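Methyltransferase-like protein (Saccharopolyspora spinosa, PDB 4PNE) catalyses a [4+2] cycloaddition in spinosyn biosynthesis as a standalone cyclase, using a methyltransferase-like fold that binds S-adenosyl-L-homocysteine. Local coordinates at residues R79-V84 and L108-D113; R95-G100 and L154-N159; C221-L226 and L238-V243; Q253-L258 and C281-Y286; G264-D267 and V273-W276. All blocks are in the same frame, centred on the assembly; numbering follows the deposited sequence.

Interaction 1: residues R79-V84 and L108-D113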
# COMPACT_ATOMS: atom_id res chain seq x y z
N ARG A 79 -0.13 6.57 -11.65
CA ARG A 79 -0.14 5.57 -12.70
C ARG A 79 -0.28 4.19 -12.09
O ARG A 79 -1.02 3.34 -12.60
CB ARG A 79 1.13 5.68 -13.54
CG ARG A 79 1.28 4.64 -14.61
CD ARG A 79 0.17 4.73 -15.61
NE ARG A 79 0.42 3.80 -16.71
CZ ARG A 79 -0.51 3.06 -17.31
NH1 ARG A 79 -1.78 3.13 -16.95
NH2 ARG A 79 -0.14 2.24 -18.30
N LEU A 80 0.45 3.94 -11.02
CA LEU A 80 0.36 2.66 -10.36
C LEU A 80 -1.06 2.45 -9.85
O LEU A 80 -1.66 1.39 -10.05
CB LEU A 80 1.36 2.55 -9.23
CG LEU A 80 1.33 1.16 -8.57
CD1 LEU A 80 1.75 0.03 -9.53
CD2 LEU A 80 2.22 1.13 -7.39
N THR A 81 -1.62 3.45 -9.22
CA THR A 81 -3.00 3.36 -8.76
C THR A 81 -3.95 2.95 -9.89
O THR A 81 -4.80 2.06 -9.71
CB THR A 81 -3.45 4.70 -8.14
OG1 THR A 81 -2.72 4.92 -6.93
CG2 THR A 81 -4.96 4.70 -7.79
N ASP A 82 -3.79 3.61 -11.04
CA ASP A 82 -4.65 3.35 -12.21
C ASP A 82 -4.50 1.92 -12.72
O ASP A 82 -5.48 1.26 -13.10
CB ASP A 82 -4.34 4.33 -13.33
CG ASP A 82 -4.70 5.78 -12.99
OD1 ASP A 82 -5.43 5.99 -12.00
OD2 ASP A 82 -4.25 6.70 -13.72
N LEU A 83 -3.28 1.42 -12.71
CA LEU A 83 -3.03 0.03 -13.11
C LEU A 83 -3.72 -0.95 -12.17
O LEU A 83 -4.32 -1.92 -12.61
CB LEU A 83 -1.53 -0.28 -13.11
CG LEU A 83 -0.75 0.43 -14.19
CD1 LEU A 83 0.74 0.28 -13.92
CD2 LEU A 83 -1.12 -0.19 -15.55
N VAL A 84 -3.65 -0.68 -10.88
CA VAL A 84 -4.30 -1.53 -9.91
C VAL A 84 -5.83 -1.46 -10.09
O VAL A 84 -6.51 -2.48 -10.08
CB VAL A 84 -3.89 -1.15 -8.48
CG1 VAL A 84 -4.73 -1.92 -7.44
CG2 VAL A 84 -2.41 -1.46 -8.31
N LEU A 108 -9.60 7.90 -3.32
CA LEU A 108 -10.32 9.05 -3.81
C LEU A 108 -10.05 9.30 -5.27
O LEU A 108 -10.92 9.80 -5.97
CB LEU A 108 -9.96 10.30 -2.97
CG LEU A 108 -10.52 10.21 -1.56
CD1 LEU A 108 -9.84 11.16 -0.60
CD2 LEU A 108 -12.02 10.44 -1.55
N ARG A 109 -8.86 8.95 -5.76
CA ARG A 109 -8.58 9.08 -7.18
C ARG A 109 -9.50 8.20 -8.01
O ARG A 109 -10.07 8.63 -9.04
CB ARG A 109 -7.12 8.73 -7.48
CG ARG A 109 -6.76 8.73 -8.96
CD ARG A 109 -5.26 8.55 -9.16
NE ARG A 109 -4.99 8.45 -10.58
CZ ARG A 109 -4.88 9.50 -11.39
NH1 ARG A 109 -4.94 10.74 -10.89
NH2 ARG A 109 -4.64 9.31 -12.68
N VAL A 110 -9.66 6.97 -7.56
CA VAL A 110 -10.49 5.98 -8.25
C VAL A 110 -11.97 6.33 -8.09
O VAL A 110 -12.72 6.21 -9.04
CB VAL A 110 -10.18 4.56 -7.72
CG1 VAL A 110 -11.11 3.52 -8.32
CG2 VAL A 110 -8.78 4.17 -8.05
N ALA A 111 -12.36 6.82 -6.91
CA ALA A 111 -13.75 7.14 -6.65
C ALA A 111 -14.21 8.34 -7.49
O ALA A 111 -15.39 8.50 -7.74
CB ALA A 111 -13.96 7.41 -5.20
N ARG A 112 -13.29 9.19 -7.92
CA ARG A 112 -13.73 10.35 -8.71
C ARG A 112 -14.49 9.90 -9.97
O ARG A 112 -15.49 10.52 -10.33
CB ARG A 112 -12.53 11.24 -9.08
CG ARG A 112 -12.92 12.60 -9.60
CD ARG A 112 -11.78 13.29 -10.33
NE ARG A 112 -11.42 12.59 -11.56
CZ ARG A 112 -10.39 12.91 -12.33
NH1 ARG A 112 -9.59 13.93 -12.01
NH2 ARG A 112 -10.16 12.21 -13.43
N ASP A 113 -14.02 8.83 -10.60
CA ASP A 113 -14.47 8.43 -11.95
C ASP A 113 -15.17 7.08 -11.96
O ASP A 113 -15.54 6.57 -13.03
CB ASP A 113 -13.28 8.38 -12.91
CG ASP A 113 -12.60 9.72 -13.08
OD1 ASP A 113 -13.29 10.76 -12.98
OD2 ASP A 113 -11.37 9.74 -13.32

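Interaction 2: residues R95-G100 and L154-N159. With SAH (S-adenosyl-L-homocysteine), chain C.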
# COMPACT_ATOMS: atom_id res chain seq x y z
N ARG A 95 -18.47 -3.06 -4.30
CA ARG A 95 -17.96 -2.65 -3.01
C ARG A 95 -16.52 -3.15 -2.94
O ARG A 95 -16.28 -4.32 -3.21
CB ARG A 95 -18.80 -3.21 -1.85
CG ARG A 95 -18.56 -2.46 -0.55
CD ARG A 95 -19.32 -3.05 0.62
NE ARG A 95 -18.85 -2.43 1.85
CZ ARG A 95 -19.10 -2.92 3.07
NH1 ARG A 95 -18.61 -2.30 4.13
NH2 ARG A 95 -19.82 -4.02 3.21
N LEU A 96 -15.60 -2.27 -2.59
CA LEU A 96 -14.17 -2.54 -2.57
C LEU A 96 -13.58 -2.24 -1.19
O LEU A 96 -13.86 -1.18 -0.62
CB LEU A 96 -13.48 -1.70 -3.65
CG LEU A 96 -12.02 -2.03 -3.91
CD1 LEU A 96 -11.71 -1.93 -5.39
CD2 LEU A 96 -11.17 -1.09 -3.11
N LEU A 97 -12.79 -3.17 -0.63
CA LEU A 97 -12.07 -2.94 0.62
C LEU A 97 -10.63 -2.52 0.32
O LEU A 97 -9.88 -3.30 -0.28
CB LEU A 97 -12.08 -4.20 1.49
CG LEU A 97 -11.39 -4.16 2.85
CD1 LEU A 97 -12.11 -3.22 3.77
CD2 LEU A 97 -11.28 -5.56 3.42
N ASP A 98 -10.25 -1.32 0.72
CA ASP A 98 -8.90 -0.78 0.57
C ASP A 98 -8.13 -1.06 1.88
O ASP A 98 -8.29 -0.37 2.88
CB ASP A 98 -9.02 0.73 0.19
CG ASP A 98 -7.68 1.40 -0.07
OD1 ASP A 98 -6.66 0.71 -0.12
OD2 ASP A 98 -7.69 2.65 -0.21
N VAL A 99 -7.35 -2.12 1.87
CA VAL A 99 -6.70 -2.66 3.06
C VAL A 99 -5.40 -1.90 3.29
O VAL A 99 -4.45 -2.06 2.54
CB VAL A 99 -6.41 -4.13 2.91
CG1 VAL A 99 -5.68 -4.65 4.17
CG2 VAL A 99 -7.68 -4.89 2.68
N GLY A 100 -5.38 -1.02 4.27
CA GLY A 100 -4.23 -0.16 4.47
C GLY A 100 -4.26 1.04 3.54
O GLY A 100 -3.41 1.18 2.68
N LEU A 154 -11.03 -8.37 10.69
CA LEU A 154 -11.97 -7.51 10.01
C LEU A 154 -13.36 -7.66 10.61
O LEU A 154 -13.80 -8.78 10.85
CB LEU A 154 -12.01 -7.86 8.53
CG LEU A 154 -10.72 -7.62 7.75
CD1 LEU A 154 -10.93 -8.12 6.31
CD2 LEU A 154 -10.32 -6.17 7.76
N PRO A 155 -14.07 -6.53 10.80
CA PRO A 155 -15.40 -6.60 11.42
C PRO A 155 -16.50 -7.05 10.45
O PRO A 155 -17.64 -7.27 10.86
CB PRO A 155 -15.64 -5.16 11.87
CG PRO A 155 -14.89 -4.34 10.87
CD PRO A 155 -13.63 -5.13 10.61
N TYR A 156 -16.15 -7.24 9.19
CA TYR A 156 -17.13 -7.42 8.15
C TYR A 156 -17.59 -8.87 8.05
O TYR A 156 -16.83 -9.78 8.39
CB TYR A 156 -16.54 -6.96 6.81
CG TYR A 156 -15.87 -5.63 6.95
CD1 TYR A 156 -16.62 -4.51 7.21
CD2 TYR A 156 -14.49 -5.51 6.84
CE1 TYR A 156 -16.01 -3.27 7.38
CE2 TYR A 156 -13.87 -4.30 6.99
CZ TYR A 156 -14.64 -3.18 7.26
OH TYR A 156 -14.03 -1.96 7.42
N PRO A 157 -18.82 -9.08 7.60
CA PRO A 157 -19.30 -10.45 7.39
C PRO A 157 -18.57 -11.14 6.25
O PRO A 157 -17.98 -10.46 5.38
CB PRO A 157 -20.78 -10.26 7.06
CG PRO A 157 -20.96 -8.85 6.68
CD PRO A 157 -19.81 -8.06 7.21
N ASP A 158 -18.58 -12.47 6.26
CA ASP A 158 -18.10 -13.22 5.11
C ASP A 158 -18.76 -12.73 3.83
O ASP A 158 -19.93 -12.36 3.86
CB ASP A 158 -18.42 -14.71 5.20
CG ASP A 158 -17.79 -15.39 6.40
OD1 ASP A 158 -17.21 -14.73 7.28
OD2 ASP A 158 -17.93 -16.63 6.44
N ASN A 159 -18.03 -12.75 2.72
CA ASN A 159 -18.63 -12.52 1.40
C ASN A 159 -19.33 -11.16 1.30
O ASN A 159 -20.46 -11.06 0.85
CB ASN A 159 -19.64 -13.65 1.07
CG ASN A 159 -19.05 -15.04 1.27
OD1 ASN A 159 -18.04 -15.39 0.68
ND2 ASN A 159 -19.69 -15.84 2.12
N SAH C . -2.42 1.82 0.26
CA SAH C . -1.99 3.17 0.63
CB SAH C . -1.05 3.23 1.83
CG SAH C . 0.11 2.26 1.88
SD SAH C . 1.18 2.62 3.27
C SAH C . -1.37 3.84 -0.56
O SAH C . -1.22 5.05 -0.56
OXT SAH C . -1.09 3.17 -1.56
C5' SAH C . 0.70 1.23 4.32
C4' SAH C . -0.70 1.36 4.92
O4' SAH C . -1.07 0.14 5.53
C3' SAH C . -0.82 2.41 6.01
O3' SAH C . -2.00 3.14 5.72
C2' SAH C . -0.93 1.60 7.29
O2' SAH C . -1.60 2.22 8.39
C1' SAH C . -1.67 0.37 6.78
N9 SAH C . -1.55 -0.79 7.69
C8 SAH C . -0.45 -1.34 8.27
N7 SAH C . -0.83 -2.36 9.08
C5 SAH C . -2.17 -2.45 9.02
C6 SAH C . -3.09 -3.28 9.63
N6 SAH C . -2.71 -4.24 10.46
N1 SAH C . -4.40 -3.14 9.35
C2 SAH C . -4.84 -2.16 8.48
N3 SAH C . -3.95 -1.30 7.90
C4 SAH C . -2.63 -1.47 8.15

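Interaction 3: residues C221-L226 and L238-V243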
# COMPACT_ATOMS: atom_id res chain seq x y z
N CYS A 221 10.90 -9.56 1.61
CA CYS A 221 10.13 -10.66 1.10
C CYS A 221 10.31 -10.76 -0.42
O CYS A 221 10.25 -9.73 -1.12
CB CYS A 221 8.66 -10.42 1.49
SG CYS A 221 7.49 -11.68 1.07
N LEU A 222 10.44 -11.96 -0.95
CA LEU A 222 10.35 -12.18 -2.40
C LEU A 222 8.90 -12.12 -2.90
O LEU A 222 7.99 -12.52 -2.18
CB LEU A 222 10.93 -13.54 -2.78
CG LEU A 222 12.40 -13.78 -2.44
CD1 LEU A 222 12.71 -15.27 -2.51
CD2 LEU A 222 13.27 -13.02 -3.40
N ALA A 223 8.68 -11.68 -4.13
CA ALA A 223 7.37 -11.76 -4.73
C ALA A 223 6.86 -13.20 -4.74
O ALA A 223 5.69 -13.46 -4.52
CB ALA A 223 7.38 -11.21 -6.13
N GLU A 224 7.78 -14.13 -5.00
CA GLU A 224 7.46 -15.55 -5.02
C GLU A 224 6.92 -16.02 -3.67
O GLU A 224 6.07 -16.92 -3.62
CB GLU A 224 8.70 -16.36 -5.42
CG GLU A 224 9.23 -16.07 -6.84
CD GLU A 224 10.27 -14.95 -6.94
OE1 GLU A 224 10.36 -14.05 -6.06
OE2 GLU A 224 11.02 -14.97 -7.94
N GLN A 225 7.39 -15.40 -2.59
CA GLN A 225 6.97 -15.76 -1.22
C GLN A 225 5.58 -15.19 -0.93
O GLN A 225 4.75 -15.82 -0.28
CB GLN A 225 7.99 -15.25 -0.20
CG GLN A 225 9.27 -16.08 -0.25
CD GLN A 225 10.40 -15.53 0.59
OE1 GLN A 225 10.64 -14.32 0.64
NE2 GLN A 225 11.12 -16.42 1.23
N LEU A 226 5.35 -13.97 -1.40
CA LEU A 226 4.04 -13.36 -1.33
C LEU A 226 2.99 -14.21 -2.08
O LEU A 226 1.90 -14.45 -1.58
CB LEU A 226 4.07 -11.94 -1.92
CG LEU A 226 4.00 -10.75 -0.99
CD1 LEU A 226 4.12 -9.48 -1.83
CD2 LEU A 226 2.68 -10.76 -0.25
N LEU A 238 -4.26 -14.94 -10.44
CA LEU A 238 -4.64 -14.59 -11.80
C LEU A 238 -3.43 -14.08 -12.57
O LEU A 238 -3.25 -14.40 -13.76
CB LEU A 238 -5.74 -13.55 -11.81
CG LEU A 238 -7.08 -13.98 -11.20
CD1 LEU A 238 -8.00 -12.78 -11.03
CD2 LEU A 238 -7.74 -15.08 -12.03
N ASP A 239 -2.56 -13.33 -11.89
CA ASP A 239 -1.45 -12.69 -12.58
C ASP A 239 -0.40 -12.21 -11.60
O ASP A 239 -0.72 -11.76 -10.52
CB ASP A 239 -1.98 -11.52 -13.41
CG ASP A 239 -1.04 -11.09 -14.51
OD1 ASP A 239 -0.29 -11.94 -15.02
OD2 ASP A 239 -1.08 -9.90 -14.88
N TRP A 240 0.85 -12.30 -12.01
CA TRP A 240 1.97 -11.63 -11.37
C TRP A 240 2.71 -10.88 -12.46
O TRP A 240 3.01 -11.43 -13.52
CB TRP A 240 2.91 -12.64 -10.70
CG TRP A 240 4.31 -12.17 -10.21
CD1 TRP A 240 4.70 -10.91 -9.88
CD2 TRP A 240 5.46 -13.00 -10.03
NE1 TRP A 240 6.03 -10.90 -9.49
CE2 TRP A 240 6.51 -12.18 -9.58
CE3 TRP A 240 5.70 -14.37 -10.19
CZ2 TRP A 240 7.80 -12.69 -9.29
CZ3 TRP A 240 6.97 -14.87 -9.90
CH2 TRP A 240 8.00 -14.02 -9.46
N GLU A 241 3.01 -9.61 -12.21
CA GLU A 241 3.85 -8.83 -13.09
C GLU A 241 4.98 -8.32 -12.25
O GLU A 241 4.73 -7.68 -11.23
CB GLU A 241 3.10 -7.67 -13.69
CG GLU A 241 1.74 -7.99 -14.28
CD GLU A 241 0.87 -6.74 -14.36
OE1 GLU A 241 1.23 -5.84 -15.16
OE2 GLU A 241 -0.13 -6.63 -13.60
N ASP A 242 6.19 -8.62 -12.66
CA ASP A 242 7.37 -8.03 -12.04
C ASP A 242 7.62 -6.73 -12.74
O ASP A 242 7.96 -6.69 -13.92
CB ASP A 242 8.57 -8.98 -12.13
CG ASP A 242 9.84 -8.38 -11.59
OD1 ASP A 242 9.86 -7.18 -11.23
OD2 ASP A 242 10.82 -9.11 -11.49
N VAL A 243 7.46 -5.61 -12.02
CA VAL A 243 7.55 -4.29 -12.64
C VAL A 243 8.72 -3.51 -12.01
O VAL A 243 8.72 -2.29 -11.96
CB VAL A 243 6.21 -3.51 -12.53
CG1 VAL A 243 5.06 -4.28 -13.21
CG2 VAL A 243 5.81 -3.22 -11.05

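Interaction 4: residues Q253-L258 and C281-Y286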
# COMPACT_ATOMS: atom_id res chain seq x y z
N GLN A 253 14.25 9.38 -6.48
CA GLN A 253 13.53 10.62 -6.67
C GLN A 253 12.87 11.04 -5.37
O GLN A 253 12.93 12.23 -4.99
CB GLN A 253 12.49 10.53 -7.79
CG GLN A 253 13.14 10.38 -9.17
CD GLN A 253 12.22 10.68 -10.35
OE1 GLN A 253 11.13 11.24 -10.21
NE2 GLN A 253 12.68 10.30 -11.54
N PHE A 254 12.28 10.10 -4.64
CA PHE A 254 11.66 10.47 -3.37
C PHE A 254 12.71 10.95 -2.37
O PHE A 254 12.46 11.92 -1.65
CB PHE A 254 10.86 9.30 -2.80
CG PHE A 254 10.17 9.63 -1.51
CD1 PHE A 254 9.00 10.34 -1.53
CD2 PHE A 254 10.71 9.26 -0.29
CE1 PHE A 254 8.37 10.71 -0.35
CE2 PHE A 254 10.09 9.62 0.90
CZ PHE A 254 8.92 10.33 0.86
N ALA A 255 13.89 10.33 -2.34
CA ALA A 255 14.96 10.72 -1.43
C ALA A 255 15.38 12.15 -1.70
O ALA A 255 15.61 12.92 -0.77
CB ALA A 255 16.16 9.79 -1.55
N GLU A 256 15.51 12.50 -2.97
CA GLU A 256 15.86 13.87 -3.30
C GLU A 256 14.78 14.85 -2.80
O GLU A 256 15.09 15.88 -2.20
CB GLU A 256 16.07 14.01 -4.81
CG GLU A 256 16.17 15.44 -5.24
CD GLU A 256 16.75 15.61 -6.62
OE1 GLU A 256 17.02 14.60 -7.29
OE2 GLU A 256 16.90 16.78 -7.02
N GLU A 257 13.50 14.50 -2.99
CA GLU A 257 12.40 15.34 -2.48
C GLU A 257 12.44 15.51 -0.97
O GLU A 257 12.17 16.60 -0.43
CB GLU A 257 11.05 14.74 -2.89
CG GLU A 257 10.85 14.65 -4.36
CD GLU A 257 10.86 16.02 -5.02
OE1 GLU A 257 10.02 16.86 -4.63
OE2 GLU A 257 11.74 16.24 -5.89
N LEU A 258 12.71 14.41 -0.28
CA LEU A 258 12.77 14.34 1.16
C LEU A 258 13.90 15.19 1.65
O LEU A 258 13.73 15.98 2.59
CB LEU A 258 12.94 12.90 1.61
CG LEU A 258 13.06 12.64 3.13
CD1 LEU A 258 11.88 13.22 3.92
CD2 LEU A 258 13.19 11.15 3.42
N CYS A 281 17.12 8.24 2.77
CA CYS A 281 18.17 8.96 2.06
C CYS A 281 19.43 8.11 1.88
O CYS A 281 20.26 8.43 1.04
CB CYS A 281 18.48 10.26 2.78
SG CYS A 281 17.17 11.50 2.49
N ASP A 282 19.56 7.04 2.66
CA ASP A 282 20.62 6.07 2.50
C ASP A 282 20.28 4.99 1.46
O ASP A 282 20.94 3.95 1.43
CB ASP A 282 20.92 5.40 3.85
CG ASP A 282 22.37 4.92 4.00
OD1 ASP A 282 23.30 5.48 3.38
OD2 ASP A 282 22.57 3.97 4.79
N TYR A 283 19.31 5.25 0.57
CA TYR A 283 18.84 4.21 -0.36
C TYR A 283 19.94 3.60 -1.22
O TYR A 283 19.82 2.50 -1.69
CB TYR A 283 17.73 4.75 -1.29
CG TYR A 283 18.27 5.70 -2.32
CD1 TYR A 283 18.66 5.25 -3.57
CD2 TYR A 283 18.44 7.04 -2.03
CE1 TYR A 283 19.17 6.11 -4.52
CE2 TYR A 283 18.96 7.91 -2.96
CZ TYR A 283 19.33 7.44 -4.21
OH TYR A 283 19.85 8.31 -5.14
N GLU A 284 21.03 4.32 -1.47
CA GLU A 284 22.08 3.75 -2.30
C GLU A 284 22.69 2.50 -1.70
O GLU A 284 23.26 1.68 -2.43
CB GLU A 284 23.19 4.78 -2.58
CG GLU A 284 22.77 5.81 -3.65
CD GLU A 284 23.92 6.66 -4.14
OE1 GLU A 284 24.93 6.79 -3.40
OE2 GLU A 284 23.80 7.21 -5.26
N LYS A 285 22.59 2.33 -0.39
CA LYS A 285 23.15 1.12 0.23
C LYS A 285 22.33 -0.15 -0.05
O LYS A 285 22.87 -1.24 0.07
CB LYS A 285 23.28 1.28 1.74
CG LYS A 285 24.11 2.47 2.18
CD LYS A 285 25.58 2.30 1.86
CE LYS A 285 26.38 3.50 2.36
NZ LYS A 285 27.85 3.30 2.30
N TYR A 286 21.07 -0.03 -0.45
CA TYR A 286 20.24 -1.23 -0.56
C TYR A 286 19.22 -1.26 -1.68
O TYR A 286 18.76 -2.34 -2.02
CB TYR A 286 19.49 -1.47 0.75
CG TYR A 286 18.61 -0.30 1.16
CD1 TYR A 286 19.14 0.74 1.89
CD2 TYR A 286 17.28 -0.22 0.77
CE1 TYR A 286 18.36 1.84 2.25
CE2 TYR A 286 16.50 0.87 1.11
CZ TYR A 286 17.04 1.91 1.84
OH TYR A 286 16.25 3.00 2.19

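Interaction 5: residues G264-D267 and V273-W276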
# COMPACT_ATOMS: atom_id res chain seq x y z
N GLY A 264 15.80 19.93 10.46
CA GLY A 264 15.14 19.82 11.74
C GLY A 264 14.08 18.74 11.82
O GLY A 264 13.10 18.91 12.56
N ILE A 265 14.25 17.65 11.07
CA ILE A 265 13.27 16.57 11.09
C ILE A 265 13.23 15.96 12.49
O ILE A 265 12.15 15.71 13.03
CB ILE A 265 13.55 15.46 10.03
CG1 ILE A 265 13.14 15.93 8.63
CG2 ILE A 265 12.75 14.19 10.33
CD1 ILE A 265 13.37 14.90 7.50
N ALA A 266 14.40 15.73 13.08
CA ALA A 266 14.48 15.06 14.38
C ALA A 266 13.83 15.89 15.49
O ALA A 266 13.16 15.35 16.36
CB ALA A 266 15.94 14.76 14.72
N ASP A 267 14.04 17.20 15.45
CA ASP A 267 13.42 18.10 16.43
C ASP A 267 11.93 18.36 16.14
O ASP A 267 11.13 18.50 17.07
CB ASP A 267 14.18 19.42 16.50
CG ASP A 267 15.60 19.27 17.03
OD1 ASP A 267 15.97 18.15 17.47
OD2 ASP A 267 16.34 20.27 17.02
N VAL A 273 10.94 9.35 13.30
CA VAL A 273 10.79 9.87 11.96
C VAL A 273 12.15 10.23 11.38
O VAL A 273 12.42 9.91 10.22
CB VAL A 273 9.85 11.07 11.96
CG1 VAL A 273 9.79 11.73 10.58
CG2 VAL A 273 8.45 10.64 12.40
N ALA A 274 13.02 10.85 12.18
CA ALA A 274 14.39 11.15 11.73
C ALA A 274 15.19 9.91 11.32
O ALA A 274 15.97 9.93 10.36
CB ALA A 274 15.15 11.92 12.81
N GLY A 275 15.02 8.82 12.06
CA GLY A 275 15.72 7.59 11.73
C GLY A 275 15.22 7.02 10.42
O GLY A 275 16.00 6.58 9.59
N TRP A 276 13.91 7.05 10.22
CA TRP A 276 13.32 6.55 8.99
C TRP A 276 13.79 7.41 7.80
O TRP A 276 14.14 6.89 6.73
CB TRP A 276 11.80 6.54 9.07
CG TRP A 276 11.17 6.32 7.73
CD1 TRP A 276 10.98 5.12 7.10
CD2 TRP A 276 10.68 7.33 6.84
NE1 TRP A 276 10.40 5.33 5.87
CE2 TRP A 276 10.21 6.67 5.69
CE3 TRP A 276 10.60 8.71 6.92
CZ2 TRP A 276 9.65 7.36 4.62
CZ3 TRP A 276 10.05 9.40 5.86
CH2 TRP A 276 9.60 8.72 4.72

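Interaction 1: residues R79-V84 and L108-D113
Two neighbouring helices packed against strand 161-167 of the methyltransferase-like fold, 73-88 and 105-113, are joined here by a two-pronged salt bridge between D82 and R109. The side chain of R109 runs extended from CG to NE and presents its guanidinium side-on to the carboxylate. NE of R109 donates to OD1 of D82 at 2.9 Å, and NH2 donates to OD2 of D82 at 2.8 Å in a nearly straight bond (176°). The second bond uses the syn lone pair of OD2, and the two flat groups are nearly coplanar, 26° apart. In the buried part of the contact, CG2 of T81 rests 3.9 Å from CG2 of V110 and also meets CD of R109, while V110 packs on W165 of strand 161-167. T81 additionally touches H61, a residue that binds S-adenosyl-L-homocysteine. The helix segments cross at -58°, their axes 10.4 Å apart. With one nitrogen on each oxygen, the carboxylate and guanidinium fix each other's rotation, and the opposite charges probably keep both groups ionised.

Interaction 2: residues R95-G100 and L154-N159
With CG anti to the backbone N (chi1 -179°), L97 sends its two methyl branches from strand 95-99 to separate partners in the loop 154-159. L154, whose CG instead lies anti to its carbonyl carbon (chi1 -64°), reaches back, and the two leucines meet tip to tip with CD2 of L97 3.9 Å from CD1 of L154. The other branch of L97 turns to the tyrosine: its CD1 lies 3.8 Å from CE2 of Y156, the two side chains meeting at a slant. P155 covers one face of that ring, its CG 3.7 Å above the plane and over the centre, while F161 makes an edge-to-face contact with Y156. At the start of the strand, NH1 of R95 approaches CE1 of Y156 at a looser 4.3 Å. F161 of strand 161-167 and V186 of helix 176-186 also pack on L97. Just past the end of the strand, the carbonyl O of G100 accepts a 2.7 Å hydrogen bond from the amino N of S-adenosyl-L-homocysteine. A central parallel strand that runs into a glycine-containing turn at the bound S-adenosyl-L-homocysteine is characteristic of the Rossmann-like class I methyltransferase fold.

Interaction 3: residues C221-L226 and L238-V243
The carbonyl O of L222 accepts two backbone hydrogen bonds, from N of Q225 at 3.0 Å and N of L226 at 3.1 Å, and so starts helix 223-233 with L222 as its N-cap residue. Q225 answers from within the first turn: its OE1 takes the backbone N of L222 at 2.9 Å, an almost straight bond (170°) from the N-cap backbone to a first-turn side chain. This opening turn carries A223 and E224 to the indole of W240, on the outermost strand 236-242 of the mixed sheet. With its CG anti to the backbone N (chi1 167°), W240 extends its benzo ring to the helix start. CB of A223 lies 3.5 Å from CZ2 of W240, and A223 also touches A293 of the adjoining strand 290-298. E224, bent at chi2, brings its aliphatic CG as well as its carboxylate to the outer end of the indole. The carboxylate and ring planes stand 67° apart. Contact between helix and strand is thus made largely by one aromatic side chain, with an alanine beside it and a partly apolar, partly charged chain at its rim. There, OE2 of E224 sits near the ring plane, 3.5 Å from CH2 of W240.

Interaction 4: residues Q253-L258 and C281-Y286
A255 and C281 bury the most surface in this contact, with Y283 following, and they join helix 250-260 to the C-terminal end of helix 271-281 and the chain that follows. CA atoms of A255 and C281 come within 5.1 Å, an approach consistent with the small side chain of A255. CB of A255 points across to the tyrosine and lies 3.6 Å from CD2 of Y283, with CE2 of the same ring only slightly farther away. CG of Y283 sits between its backbone N and carbonyl carbon (chi1 72°), which sets the ring against A255 of helix 250-260; CG of E284 lies 3.7 Å above one face of the Y283 ring, toward the rim. The thiol of C281 meets both the backbone and a side chain of the opposite segment: SG is 3.9 Å from the carbonyl O of A255 and 4.1 Å from CD2 of L258. L258 also packs on A277 and V280 of helix 271-281 and on V53 of helix 36-54. No hydrogen bond or salt bridge links the two segments; a methyl group, an aromatic ring, a leucine and a sulfur hold them through van der Waals contact and burial of apolar surface.

Interaction 5: residues G264-D267 and V273-W276
I265 and A266, at the start of helix 265-269, face V273 and A274 on helix 271-281, the isoleucine through a methyl branch, the alanines CB to CB. I265 is directed toward the opposite helix, and its CG2, anti to the backbone N, lies over the backbone of A274, 3.7 Å from CA of that residue. The same methyl group also meets CG1 of V273 at 3.9 Å, so one branch of the isoleucine fills the angle between two successive residues. A266 and A274 make a second, shallower contact: their methyl groups meet at 3.5 Å between CB atoms, and the CA atoms are only 4.7 Å apart. I265 and V273 turn inward to L49 of helix 36-54, whereas A266 lies at the exposed side. The arrangement is one of two consecutive helices joined by a short connection and packed through small and branched apolar side chains, within the helical part of the chain outside the central sheet.

How the interactions relate
Interactions 2 and 3 include strands of the mixed sheet, one central and one outermost, and interaction 1 joins two helices packed on it; interactions 4 and 5 involve no strand. Interaction 2 is largely apolar, while interaction 3 combines an alanine-indole contact with an exposed glutamate. Interaction 1 alone carries a salt bridge across its segments, at its partly exposed rim beside a buried threonine-valine contact. It alternates along the chain with interaction 2. Interactions 4 and 5 both use helix 271-281 and touch through F254 and W276 and through L258 and I265, all by apolar packing; interaction 5, about 23 Å from the chain centre to its own centre, is the most peripheral.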